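Local coordinates for protein hyaluronidase (Thermobaculum terrenum, PDB 5DIY) that probably acts as a family GH84 hexosaminidase, an O-GlcNAc hydrolase that removes N-acetylglucosamine, caught here as a mutant with its presumed proton donor changed, at residues Glu320-Gln332 with Arg435-Gln447. Numbering follows the deposited sequence.
Sequences EPAYLTNLFKKVQ and RVCGDVVRNFLQQ
Phe-328 and Phe-444 meet in an offset stack: their ring centroids lie 4.2 Å apart and the planes differ by 12°. The overlap is displaced, since CD1 of Phe-328 sits over the centre of the Phe-444 ring, whereas Phe-444 CG lies toward the rim of the Phe-328 ring. With CG anti to the backbone N (chi1 178°), the Phe-444 ring is laid along that of Phe-328. Phe-444 CB adds a CH-pi contact over the same face, 4.0 Å from the Phe-328 centroid. Val-440 CG1 lies at the edge of the Phe-328 ring, in its plane, 3.8 Å from CD2, and Val-441 CG2 is at the edge near CE2. Splayed like a fork, Val-440 sends CG1 also against the backbone at Leu-324 and Thr-325, while CG2 reaches Pro-321 CD at 3.7 Å. A leucine in place of Phe-328 would probably leave the Phe-444 face without its stacking partner and open a gap beside Val-441.

In contrast to this tightly packed, buried cluster, the end at Glu-320 is polar and partly exposed. The Glu-320 side chain, bent about CB-CG, brings the syn lone pair of OE1 to Asp-439 N (2.8 Å), at the N-cap position of helix 440-451. OE2 is 4.1 Å from Arg-435 NH1, beyond salt-bridge range, and a water spans the difference, donating to Glu-320 OE2 and Asp-439 OD2 and accepting from NH1. Such bridging probably eases the proximity of the two carboxylates; Arg-435 itself pairs with Glu-234.

The short segments run nearly parallel, 17° apart with axes 10.0 Å at closest approach, packing two helices of the all-helical region that follows the TIM barrel. Leu-386 of helix 373-398 touches both phenylalanines, Leu-347 of helix 340-362 adds to Phe-328, and Trp-382 meets Val-441, extending the apolar core between the helices.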
loop_
_atom_site.group_PDB
_atom_site.type_symbol
_atom_site.label_atom_id
_atom_site.label_comp_id
_atom_site.label_asym_id
_atom_site.label_seq_id
_atom_site.Cartn_x
_atom_site.Cartn_y
_atom_site.Cartn_z
ATOM N N GLU C 320 8.302 13.592 -1.760
ATOM C CA GLU C 320 8.133 13.759 -3.201
ATOM C C GLU C 320 9.289 13.034 -3.903
ATOM O O GLU C 320 10.379 12.970 -3.348
ATOM C CB GLU C 320 8.072 15.239 -3.574
ATOM C CG GLU C 320 6.741 15.888 -3.222
ATOM C CD GLU C 320 5.596 15.370 -4.090
ATOM O OE1 GLU C 320 5.527 15.728 -5.285
ATOM O OE2 GLU C 320 4.768 14.589 -3.580
ATOM N N PRO C 321 9.041 12.434 -5.088
ATOM C CA PRO C 321 10.079 11.626 -5.752
ATOM C C PRO C 321 11.440 12.319 -5.812
ATOM O O PRO C 321 11.551 13.413 -6.364
ATOM C CB PRO C 321 9.501 11.407 -7.148
ATOM C CG PRO C 321 8.022 11.375 -6.926
ATOM C CD PRO C 321 7.745 12.322 -5.784
ATOM N N ALA C 322 12.457 11.680 -5.231
ATOM C CA ALA C 322 13.730 12.353 -4.939
ATOM C C ALA C 322 14.541 12.664 -6.194
ATOM O O ALA C 322 15.061 13.774 -6.335
ATOM C CB ALA C 322 14.557 11.540 -3.950
ATOM N N TYR C 323 14.628 11.697 -7.108
ATOM C CA TYR C 323 15.401 11.879 -8.339
ATOM C C TYR C 323 14.922 13.094 -9.137
ATOM O O TYR C 323 15.725 13.948 -9.509
ATOM C CB TYR C 323 15.374 10.608 -9.205
ATOM C CG TYR C 323 16.122 10.731 -10.525
ATOM C CD1 TYR C 323 15.511 11.309 -11.642
ATOM C CD2 TYR C 323 17.427 10.267 -10.660
ATOM C CE1 TYR C 323 16.177 11.421 -12.848
ATOM C CE2 TYR C 323 18.104 10.381 -11.864
ATOM C CZ TYR C 323 17.474 10.959 -12.956
ATOM O OH TYR C 323 18.125 11.074 -14.163
ATOM N N LEU C 324 13.620 13.185 -9.398
ATOM C CA LEU C 324 13.114 14.308 -10.194
ATOM C C LEU C 324 13.152 15.627 -9.423
ATOM O O LEU C 324 13.422 16.672 -10.016
ATOM C CB LEU C 324 11.727 14.021 -10.786
ATOM C CG LEU C 324 11.732 13.237 -12.117
ATOM C CD1 LEU C 324 10.309 13.052 -12.619
ATOM C CD2 LEU C 324 12.585 13.894 -13.201
ATOM N N THR C 325 12.911 15.577 -8.114
ATOM C CA THR C 325 13.022 16.765 -7.265
ATOM C C THR C 325 14.421 17.374 -7.379
ATOM O O THR C 325 14.557 18.576 -7.632
ATOM C CB THR C 325 12.697 16.450 -5.790
ATOM O OG1 THR C 325 11.329 16.060 -5.688
ATOM C CG2 THR C 325 12.923 17.654 -4.889
ATOM N N ASN C 326 15.442 16.534 -7.228
ATOM C CA ASN C 326 16.829 16.981 -7.352
ATOM C C ASN C 326 17.152 17.465 -8.766
ATOM O O ASN C 326 17.813 18.494 -8.942
ATOM C CB ASN C 326 17.803 15.864 -6.948
ATOM C CG ASN C 326 17.685 15.472 -5.482
ATOM O OD1 ASN C 326 17.244 16.250 -4.645
ATOM N ND2 ASN C 326 18.075 14.250 -5.174
ATOM N N LEU C 327 16.678 16.734 -9.772
ATOM C CA LEU C 327 17.000 17.061 -11.161
ATOM C C LEU C 327 16.491 18.437 -11.576
ATOM O O LEU C 327 17.231 19.204 -12.201
ATOM C CB LEU C 327 16.472 15.989 -12.118
ATOM C CG LEU C 327 16.869 16.201 -13.591
ATOM C CD1 LEU C 327 17.386 14.917 -14.228
ATOM C CD2 LEU C 327 15.710 16.763 -14.410
ATOM N N PHE C 328 15.241 18.752 -11.237
ATOM C CA PHE C 328 14.650 20.034 -11.653
ATOM C C PHE C 328 15.238 21.215 -10.882
ATOM O O PHE C 328 15.388 22.296 -11.439
ATOM C CB PHE C 328 13.116 20.016 -11.566
ATOM C CG PHE C 328 12.456 19.080 -12.553
ATOM C CD1 PHE C 328 12.776 19.117 -13.912
ATOM C CD2 PHE C 328 11.488 18.178 -12.130
ATOM C CE1 PHE C 328 12.171 18.257 -14.814
ATOM C CE2 PHE C 328 10.866 17.323 -13.030
ATOM C CZ PHE C 328 11.209 17.361 -14.374
ATOM N N LYS C 329 15.569 21.006 -9.611
ATOM C CA LYS C 329 16.353 21.977 -8.847
ATOM C C LYS C 329 17.720 22.240 -9.515
ATOM O O LYS C 329 18.157 23.392 -9.638
ATOM C CB LYS C 329 16.532 21.494 -7.405
ATOM C CG LYS C 329 17.355 22.407 -6.505
ATOM C CD LYS C 329 17.629 21.749 -5.157
ATOM C CE LYS C 329 18.849 22.353 -4.472
ATOM N NZ LYS C 329 18.641 23.778 -4.098
ATOM N N LYS C 330 18.373 21.176 -9.964
ATOM C CA LYS C 330 19.657 21.291 -10.666
ATOM C C LYS C 330 19.509 22.065 -11.982
ATOM O O LYS C 330 20.302 22.973 -12.265
ATOM C CB LYS C 330 20.253 19.903 -10.908
ATOM C CG LYS C 330 21.627 19.899 -11.553
ATOM C CD LYS C 330 21.564 19.683 -13.058
ATOM C CE LYS C 330 22.954 19.720 -13.675
ATOM N NZ LYS C 330 22.856 19.829 -15.153
ATOM N N VAL C 331 18.493 21.703 -12.768
ATOM C CA VAL C 331 18.195 22.375 -14.046
ATOM C C VAL C 331 17.905 23.862 -13.840
ATOM O O VAL C 331 18.405 24.700 -14.597
ATOM C CB VAL C 331 16.999 21.706 -14.791
ATOM C CG1 VAL C 331 16.507 22.566 -15.960
ATOM C CG2 VAL C 331 17.380 20.318 -15.292
ATOM N N GLN C 332 17.099 24.186 -12.831
ATOM C CA GLN C 332 16.781 25.587 -12.543
ATOM C C GLN C 332 18.026 26.378 -12.110
ATOM O O GLN C 332 18.196 27.537 -12.513
ATOM C CB GLN C 332 15.661 25.710 -11.504
ATOM C CG GLN C 332 14.286 25.349 -12.056
ATOM C CD GLN C 332 13.193 25.297 -10.990
ATOM O OE1 GLN C 332 13.445 25.509 -9.801
ATOM N NE2 GLN C 332 11.969 25.013 -11.416
ATOM N N ARG C 435 -0.828 9.293 -8.923
ATOM C CA ARG C 435 0.200 10.134 -8.319
ATOM C C ARG C 435 1.579 9.855 -8.936
ATOM O O ARG C 435 2.611 10.023 -8.275
ATOM C CB ARG C 435 0.215 9.914 -6.795
ATOM C CG ARG C 435 1.019 10.955 -6.020
ATOM C CD ARG C 435 0.240 11.678 -4.939
ATOM N NE ARG C 435 0.348 11.049 -3.627
ATOM C CZ ARG C 435 0.778 11.614 -2.489
ATOM N NH1 ARG C 435 1.200 12.874 -2.419
ATOM N NH2 ARG C 435 0.777 10.883 -1.384
ATOM N N VAL C 436 1.605 9.435 -10.203
ATOM C CA VAL C 436 2.873 9.259 -10.920
ATOM C C VAL C 436 3.579 10.616 -11.049
ATOM O O VAL C 436 2.940 11.628 -11.326
ATOM C CB VAL C 436 2.681 8.570 -12.297
ATOM C CG1 VAL C 436 1.979 9.472 -13.302
ATOM C CG2 VAL C 436 4.014 8.083 -12.846
ATOM N N CYS C 437 4.884 10.614 -10.784
ATOM C CA CYS C 437 5.735 11.815 -10.724
ATOM C C CYS C 437 5.406 12.780 -9.573
ATOM O O CYS C 437 5.915 13.907 -9.545
ATOM C CB CYS C 437 5.745 12.569 -12.066
ATOM S SG CYS C 437 6.045 11.541 -13.521
ATOM N N GLY C 438 4.607 12.330 -8.601
ATOM C CA GLY C 438 4.072 13.211 -7.565
ATOM C C GLY C 438 3.527 14.499 -8.152
ATOM O O GLY C 438 2.902 14.494 -9.223
ATOM N N ASP C 439 3.794 15.604 -7.459
ATOM C CA ASP C 439 3.591 16.940 -8.004
ATOM C C ASP C 439 4.911 17.581 -8.458
ATOM O O ASP C 439 4.989 18.789 -8.640
ATOM C CB ASP C 439 2.883 17.798 -6.963
ATOM C CG ASP C 439 1.453 17.347 -6.735
ATOM O OD1 ASP C 439 0.593 17.600 -7.605
ATOM O OD2 ASP C 439 1.193 16.717 -5.700
ATOM N N VAL C 440 5.937 16.766 -8.685
ATOM C CA VAL C 440 7.268 17.289 -8.989
ATOM C C VAL C 440 7.294 17.854 -10.415
ATOM O O VAL C 440 7.760 18.968 -10.630
ATOM C CB VAL C 440 8.370 16.219 -8.823
ATOM C CG1 VAL C 440 9.744 16.822 -9.094
ATOM C CG2 VAL C 440 8.324 15.610 -7.423
ATOM N N VAL C 441 6.780 17.095 -11.376
ATOM C CA VAL C 441 6.717 17.574 -12.761
ATOM C C VAL C 441 5.725 18.733 -12.839
ATOM O O VAL C 441 6.021 19.758 -13.447
ATOM C CB VAL C 441 6.375 16.451 -13.758
ATOM C CG1 VAL C 441 6.242 17.000 -15.175
ATOM C CG2 VAL C 441 7.451 15.380 -13.730
ATOM N N ARG C 442 4.571 18.585 -12.187
ATOM C CA ARG C 442 3.587 19.671 -12.085
ATOM C C ARG C 442 4.224 20.986 -11.653
ATOM O O ARG C 442 4.104 21.999 -12.361
ATOM C CB ARG C 442 2.472 19.304 -11.105
ATOM C CG ARG C 442 1.300 20.273 -11.081
ATOM C CD ARG C 442 0.408 20.026 -9.874
ATOM N NE ARG C 442 -0.210 18.707 -9.950
ATOM C CZ ARG C 442 -1.286 18.400 -10.672
ATOM N NH1 ARG C 442 -1.913 19.319 -11.393
ATOM N NH2 ARG C 442 -1.746 17.151 -10.664
ATOM N N ASN C 443 4.913 20.964 -10.507
ATOM C CA ASN C 443 5.500 22.186 -9.936
ATOM C C ASN C 443 6.583 22.775 -10.843
ATOM O O ASN C 443 6.708 23.987 -10.941
ATOM C CB ASN C 443 6.059 21.954 -8.518
ATOM C CG ASN C 443 4.989 21.558 -7.497
ATOM O OD1 ASN C 443 3.798 21.829 -7.659
ATOM N ND2 ASN C 443 5.425 20.910 -6.425
ATOM N N PHE C 444 7.345 21.914 -11.517
ATOM C CA PHE C 444 8.331 22.373 -12.490
ATOM C C PHE C 444 7.652 23.098 -13.649
ATOM O O PHE C 444 8.059 24.194 -14.010
ATOM C CB PHE C 444 9.190 21.215 -13.014
ATOM C CG PHE C 444 10.203 21.631 -14.054
ATOM C CD1 PHE C 444 11.279 22.444 -13.704
ATOM C CD2 PHE C 444 10.082 21.203 -15.382
ATOM C CE1 PHE C 444 12.219 22.833 -14.658
ATOM C CE2 PHE C 444 11.010 21.591 -16.341
ATOM C CZ PHE C 444 12.082 22.408 -15.980
ATOM N N LEU C 445 6.607 22.491 -14.203
ATOM C CA LEU C 445 5.850 23.091 -15.309
ATOM C C LEU C 445 5.181 24.416 -14.931
ATOM O O LEU C 445 5.198 25.376 -15.718
ATOM C CB LEU C 445 4.826 22.084 -15.869
ATOM C CG LEU C 445 5.455 20.861 -16.550
ATOM C CD1 LEU C 445 4.416 19.796 -16.875
ATOM C CD2 LEU C 445 6.232 21.255 -17.797
ATOM N N GLN C 446 4.616 24.484 -13.728
ATOM C CA GLN C 446 4.035 25.729 -13.230
ATOM C C GLN C 446 5.090 26.839 -13.150
ATOM O O GLN C 446 4.800 28.000 -13.443
ATOM C CB GLN C 446 3.389 25.523 -11.856
ATOM C CG GLN C 446 2.619 26.729 -11.307
ATOM C CD GLN C 446 1.341 27.016 -12.084
ATOM O OE1 GLN C 446 0.467 26.164 -12.192
ATOM N NE2 GLN C 446 1.232 28.209 -12.626
ATOM N N GLN C 447 6.305 26.474 -12.752
ATOM C CA GLN C 447 7.406 27.422 -12.664
ATOM C C GLN C 447 7.886 27.876 -14.052
ATOM O O GLN C 447 8.314 29.023 -14.204
ATOM C CB GLN C 447 8.558 26.841 -11.816
ATOM C CG GLN C 447 9.676 27.829 -11.471
ATOM C CD GLN C 447 9.187 29.144 -10.883
ATOM O OE1 GLN C 447 9.592 30.227 -11.313
ATOM N NE2 GLN C 447 8.315 29.061 -9.908
HETATM O O HOH W 1 2.296 14.226 -4.828
#